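Local coordinates for L-arabinose ABC transporter, periplasmic L-arabinose-binding protein (Burkholderia thailandensis, PDB 4KZK), which binds galactose and probably L-arabinose in the periplasm, probably delivering them to an ABC transporter for uptake, at residues C98-A110 against D123-A135. Residues are numbered along the deposited sequence; the frame is centred on the assembly and turned at random.
Sequences CAPDVKLGPGIAA and DDQLVDGRGAPLA. With GAL (beta-D-galactopyranose), chain B.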
loop_
_atom_site.group_PDB
_atom_site.type_symbol
_atom_site.label_atom_id
_atom_site.label_comp_id
_atom_site.label_asym_id
_atom_site.label_seq_id
_atom_site.Cartn_x
_atom_site.Cartn_y
_atom_site.Cartn_z
ATOM N N CYS A 98 -0.801 11.729 0.521
ATOM C CA CYS A 98 -1.579 10.495 0.503
ATOM C C CYS A 98 -2.640 10.683 1.569
ATOM O O CYS A 98 -2.356 10.538 2.753
ATOM C CB CYS A 98 -0.744 9.247 0.795
ATOM S SG CYS A 98 -1.792 7.746 0.698
ATOM N N ALA A 99 -3.836 11.058 1.144
ATOM C CA ALA A 99 -4.892 11.411 2.071
ATOM C C ALA A 99 -5.457 10.170 2.751
ATOM O O ALA A 99 -5.429 9.078 2.197
ATOM C CB ALA A 99 -5.985 12.178 1.340
ATOM N N PRO A 100 -6.040 10.328 3.953
ATOM C CA PRO A 100 -6.620 9.213 4.682
ATOM C C PRO A 100 -8.013 8.852 4.171
ATOM O O PRO A 100 -8.536 7.805 4.525
ATOM C CB PRO A 100 -6.683 9.745 6.114
ATOM C CG PRO A 100 -6.802 11.202 5.971
ATOM C CD PRO A 100 -6.039 11.566 4.745
ATOM N N ASP A 101 -8.607 9.760 3.388
ATOM C CA ASP A 101 -9.931 9.591 2.803
ATOM C C ASP A 101 -9.867 10.320 1.461
ATOM O O ASP A 101 -9.816 11.536 1.424
ATOM C CB ASP A 101 -10.998 10.223 3.715
ATOM C CG ASP A 101 -12.402 10.221 3.099
ATOM O OD1 ASP A 101 -12.575 9.762 1.949
ATOM O OD2 ASP A 101 -13.351 10.629 3.809
ATOM N N VAL A 102 -9.872 9.559 0.375
ATOM C CA VAL A 102 -9.706 10.158 -0.963
ATOM C C VAL A 102 -10.850 11.099 -1.340
ATOM O O VAL A 102 -10.686 11.964 -2.190
ATOM C CB VAL A 102 -9.495 9.091 -2.070
ATOM C CG1 VAL A 102 -8.119 8.430 -1.915
ATOM C CG2 VAL A 102 -10.579 8.036 -2.089
ATOM N N LYS A 103 -11.995 10.953 -0.678
ATOM C CA LYS A 103 -13.134 11.850 -0.917
ATOM C C LYS A 103 -12.953 13.261 -0.341
ATOM O O LYS A 103 -13.772 14.141 -0.616
ATOM C CB LYS A 103 -14.441 11.205 -0.431
ATOM C CG LYS A 103 -14.830 9.987 -1.267
ATOM C CD LYS A 103 -16.265 9.578 -1.040
ATOM C CE LYS A 103 -16.369 8.527 0.046
ATOM N NZ LYS A 103 -16.154 7.157 -0.495
ATOM N N LEU A 104 -11.869 13.479 0.414
ATOM C CA LEU A 104 -11.434 14.833 0.821
ATOM C C LEU A 104 -10.869 15.665 -0.344
ATOM O O LEU A 104 -10.558 16.845 -0.163
ATOM C CB LEU A 104 -10.368 14.764 1.926
ATOM C CG LEU A 104 -10.716 14.112 3.265
ATOM C CD1 LEU A 104 -9.434 13.814 4.039
ATOM C CD2 LEU A 104 -11.628 15.026 4.065
ATOM N N GLY A 105 -10.674 15.031 -1.504
ATOM C CA GLY A 105 -10.093 15.687 -2.708
ATOM C C GLY A 105 -10.475 17.139 -2.974
ATOM O O GLY A 105 -9.609 18.029 -2.996
ATOM N N PRO A 106 -11.767 17.395 -3.171
ATOM C CA PRO A 106 -12.184 18.758 -3.497
ATOM C C PRO A 106 -11.793 19.809 -2.457
ATOM O O PRO A 106 -11.325 20.896 -2.821
ATOM C CB PRO A 106 -13.711 18.631 -3.621
ATOM C CG PRO A 106 -13.911 17.243 -4.127
ATOM C CD PRO A 106 -12.816 16.404 -3.481
ATOM N N GLY A 107 -11.988 19.516 -1.175
ATOM C CA GLY A 107 -11.547 20.419 -0.124
ATOM C C GLY A 107 -10.050 20.664 -0.104
ATOM O O GLY A 107 -9.585 21.782 0.117
ATOM N N ILE A 108 -9.275 19.596 -0.299
ATOM C CA ILE A 108 -7.828 19.701 -0.357
ATOM C C ILE A 108 -7.411 20.614 -1.517
ATOM O O ILE A 108 -6.563 21.492 -1.367
ATOM C CB ILE A 108 -7.170 18.307 -0.477
ATOM C CG1 ILE A 108 -7.428 17.494 0.802
ATOM C CG2 ILE A 108 -5.681 18.414 -0.762
ATOM C CD1 ILE A 108 -7.128 16.007 0.670
ATOM N N ALA A 109 -8.030 20.408 -2.667
ATOM C CA ALA A 109 -7.708 21.171 -3.851
ATOM C C ALA A 109 -8.045 22.643 -3.649
ATOM O O ALA A 109 -7.263 23.532 -4.035
ATOM C CB ALA A 109 -8.452 20.604 -5.046
ATOM N N ALA A 110 -9.200 22.904 -3.055
ATOM C CA ALA A 110 -9.630 24.283 -2.845
ATOM C C ALA A 110 -8.687 25.017 -1.893
ATOM O O ALA A 110 -8.317 26.172 -2.134
ATOM C CB ALA A 110 -11.060 24.335 -2.329
ATOM N N ASP A 123 0.026 7.475 -4.014
ATOM C CA ASP A 123 -0.559 6.210 -3.556
ATOM C C ASP A 123 -2.053 6.129 -3.758
ATOM O O ASP A 123 -2.508 5.300 -4.517
ATOM C CB ASP A 123 -0.167 5.898 -2.113
ATOM C CG ASP A 123 1.316 5.997 -1.916
ATOM O OD1 ASP A 123 2.047 5.250 -2.617
ATOM O OD2 ASP A 123 1.777 6.840 -1.129
ATOM N N ASP A 124 -2.795 7.014 -3.102
ATOM C CA ASP A 124 -4.237 6.968 -3.059
ATOM C C ASP A 124 -4.775 8.178 -3.799
ATOM O O ASP A 124 -4.637 9.307 -3.342
ATOM C CB ASP A 124 -4.743 6.954 -1.634
ATOM C CG ASP A 124 -4.252 5.757 -0.809
ATOM O OD1 ASP A 124 -3.513 4.912 -1.362
ATOM O OD2 ASP A 124 -4.620 5.688 0.390
ATOM N N GLN A 125 -5.412 7.936 -4.944
ATOM C CA GLN A 125 -5.819 9.016 -5.839
ATOM C C GLN A 125 -7.046 9.746 -5.321
ATOM O O GLN A 125 -8.040 9.122 -4.952
ATOM C CB GLN A 125 -6.068 8.469 -7.262
ATOM C CG GLN A 125 -6.216 9.560 -8.311
ATOM C CD GLN A 125 -6.339 8.999 -9.722
ATOM O OE1 GLN A 125 -6.724 7.826 -9.919
ATOM N NE2 GLN A 125 -6.003 9.817 -10.707
ATOM N N LEU A 126 -6.989 11.079 -5.322
ATOM C CA LEU A 126 -8.100 11.894 -4.830
ATOM C C LEU A 126 -9.279 11.815 -5.816
ATOM O O LEU A 126 -9.071 11.724 -7.035
ATOM C CB LEU A 126 -7.642 13.343 -4.633
ATOM C CG LEU A 126 -6.529 13.584 -3.600
ATOM C CD1 LEU A 126 -6.108 15.047 -3.628
ATOM C CD2 LEU A 126 -6.965 13.178 -2.215
ATOM N N VAL A 127 -10.502 11.842 -5.286
ATOM C CA VAL A 127 -11.717 11.707 -6.111
ATOM C C VAL A 127 -12.781 12.696 -5.690
ATOM O O VAL A 127 -12.746 13.247 -4.584
ATOM C CB VAL A 127 -12.341 10.290 -6.030
ATOM C CG1 VAL A 127 -11.337 9.231 -6.454
ATOM C CG2 VAL A 127 -12.892 10.015 -4.627
ATOM N N ASP A 128 -13.730 12.914 -6.595
ATOM C CA ASP A 128 -14.866 13.788 -6.333
ATOM C C ASP A 128 -16.037 13.014 -5.714
ATOM O O ASP A 128 -15.912 11.831 -5.380
ATOM C CB ASP A 128 -15.248 14.561 -7.615
ATOM C CG ASP A 128 -15.781 13.676 -8.728
ATOM O OD1 ASP A 128 -16.347 12.590 -8.472
ATOM O OD2 ASP A 128 -15.638 14.097 -9.894
ATOM N N GLY A 129 -17.184 13.677 -5.579
ATOM C CA GLY A 129 -18.332 13.110 -4.870
ATOM C C GLY A 129 -19.003 11.930 -5.547
ATOM O O GLY A 129 -19.820 11.245 -4.922
ATOM N N ARG A 130 -18.695 11.706 -6.825
ATOM C CA ARG A 130 -19.137 10.507 -7.546
ATOM C C ARG A 130 -18.072 9.441 -7.681
ATOM O O ARG A 130 -18.276 8.447 -8.406
ATOM C CB ARG A 130 -19.552 10.872 -8.949
ATOM C CG ARG A 130 -20.901 11.479 -9.027
ATOM C CD ARG A 130 -21.071 11.885 -10.456
ATOM N NE ARG A 130 -22.152 12.806 -10.590
ATOM C CZ ARG A 130 -22.270 13.657 -11.594
ATOM N NH1 ARG A 130 -23.321 14.452 -11.607
ATOM N NH2 ARG A 130 -21.332 13.714 -12.549
ATOM N N GLY A 131 -16.938 9.665 -7.024
ATOM C CA GLY A 131 -15.825 8.737 -7.064
ATOM C C GLY A 131 -14.948 8.822 -8.303
ATOM O O GLY A 131 -14.132 7.928 -8.534
ATOM N N ALA A 132 -15.090 9.889 -9.088
ATOM C CA ALA A 132 -14.257 10.092 -10.278
ATOM C C ALA A 132 -12.933 10.748 -9.884
ATOM O O ALA A 132 -12.931 11.714 -9.134
ATOM C CB ALA A 132 -14.983 10.970 -11.284
ATOM N N PRO A 133 -11.798 10.248 -10.406
ATOM C CA PRO A 133 -10.528 10.912 -10.068
ATOM C C PRO A 133 -10.474 12.404 -10.411
ATOM O O PRO A 133 -11.052 12.825 -11.412
ATOM C CB PRO A 133 -9.503 10.139 -10.897
ATOM C CG PRO A 133 -10.086 8.767 -11.002
ATOM C CD PRO A 133 -11.574 8.976 -11.118
ATOM N N LEU A 134 -9.796 13.193 -9.579
ATOM C CA LEU A 134 -9.578 14.611 -9.858
ATOM C C LEU A 134 -8.621 14.764 -11.040
ATOM O O LEU A 134 -7.446 14.447 -10.937
ATOM C CB LEU A 134 -9.019 15.348 -8.634
ATOM C CG LEU A 134 -9.945 15.522 -7.429
ATOM C CD1 LEU A 134 -9.311 16.451 -6.400
ATOM C CD2 LEU A 134 -11.303 16.045 -7.855
ATOM N N ALA A 135 -9.125 15.270 -12.162
ATOM C CA ALA A 135 -8.339 15.313 -13.404
ATOM C C ALA A 135 -7.125 16.258 -13.381
ATOM O O ALA A 135 -6.178 16.070 -14.146
ATOM C CB ALA A 135 -9.251 15.674 -14.573
HETATM C C1 GAL B . -1.282 2.769 0.106
HETATM C C2 GAL B . -1.024 1.816 1.271
HETATM C C3 GAL B . 0.492 1.714 1.483
HETATM C C4 GAL B . 1.172 1.327 0.173
HETATM C C5 GAL B . 0.807 2.343 -0.895
HETATM C C6 GAL B . 1.405 1.979 -2.247
HETATM O O1 GAL B . -2.673 2.753 -0.147
HETATM O O2 GAL B . -1.654 2.341 2.417
HETATM O O3 GAL B . 0.811 0.780 2.523
HETATM O O4 GAL B . 0.822 0.019 -0.208
HETATM O O5 GAL B . -0.604 2.328 -1.060
HETATM O O6 GAL B . 1.049 2.937 -3.230
HETATM O O HOH W 1 -4.098 11.434 -1.663
HETATM O O HOH W 2 -6.805 6.652 1.620
HETATM O O HOH W 3 -15.224 13.978 -2.953
#
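Val127 N donates to Val102 O (3.1 Å, 173° at the hydrogen), while Gly105 N reaches the same oxygen from the opposite face of the carbonyl plane. One acceptor thus ties the 3-10 segment 102-104 to the loop 123-135. Val102 sets CG1 3.1 Å from Gln125 O, and its CG2 meets Val127 CG2. Leu126 CD2 touches both Ala99 CB (3.8 Å) and Ile108 CD1, and the three methyls cluster. The side chains of Leu126 and Ile108 cross at about a right angle. Leu134 lays CD1 against Gly105 C (3.7 Å) and O.

Nearer the sugar, chi1 of Cys98 (-178°) swings the thiol away from its own N and against the Asp124 carboxylate, SG 3.5 Å from CG. The carboxylates of Asp123 and Asp124 bind the galactose: Asp123 OD1 accepts from O6 and Asp124 OD1 from O1. Asp124 OD2 pairs with Lys44, and a water joins it to Ala99 O. A second water bridges Ala99 N and Asp124 O.

The loops follow the C-terminal ends of the neighbouring parallel strands 94-98 and 118-122, as in a periplasmic binding protein domain. Helix 105-114 also touches helix 77-89 (Ile108 on Val80) and strand 118-122 (Ile108 and Ala109 on Leu119).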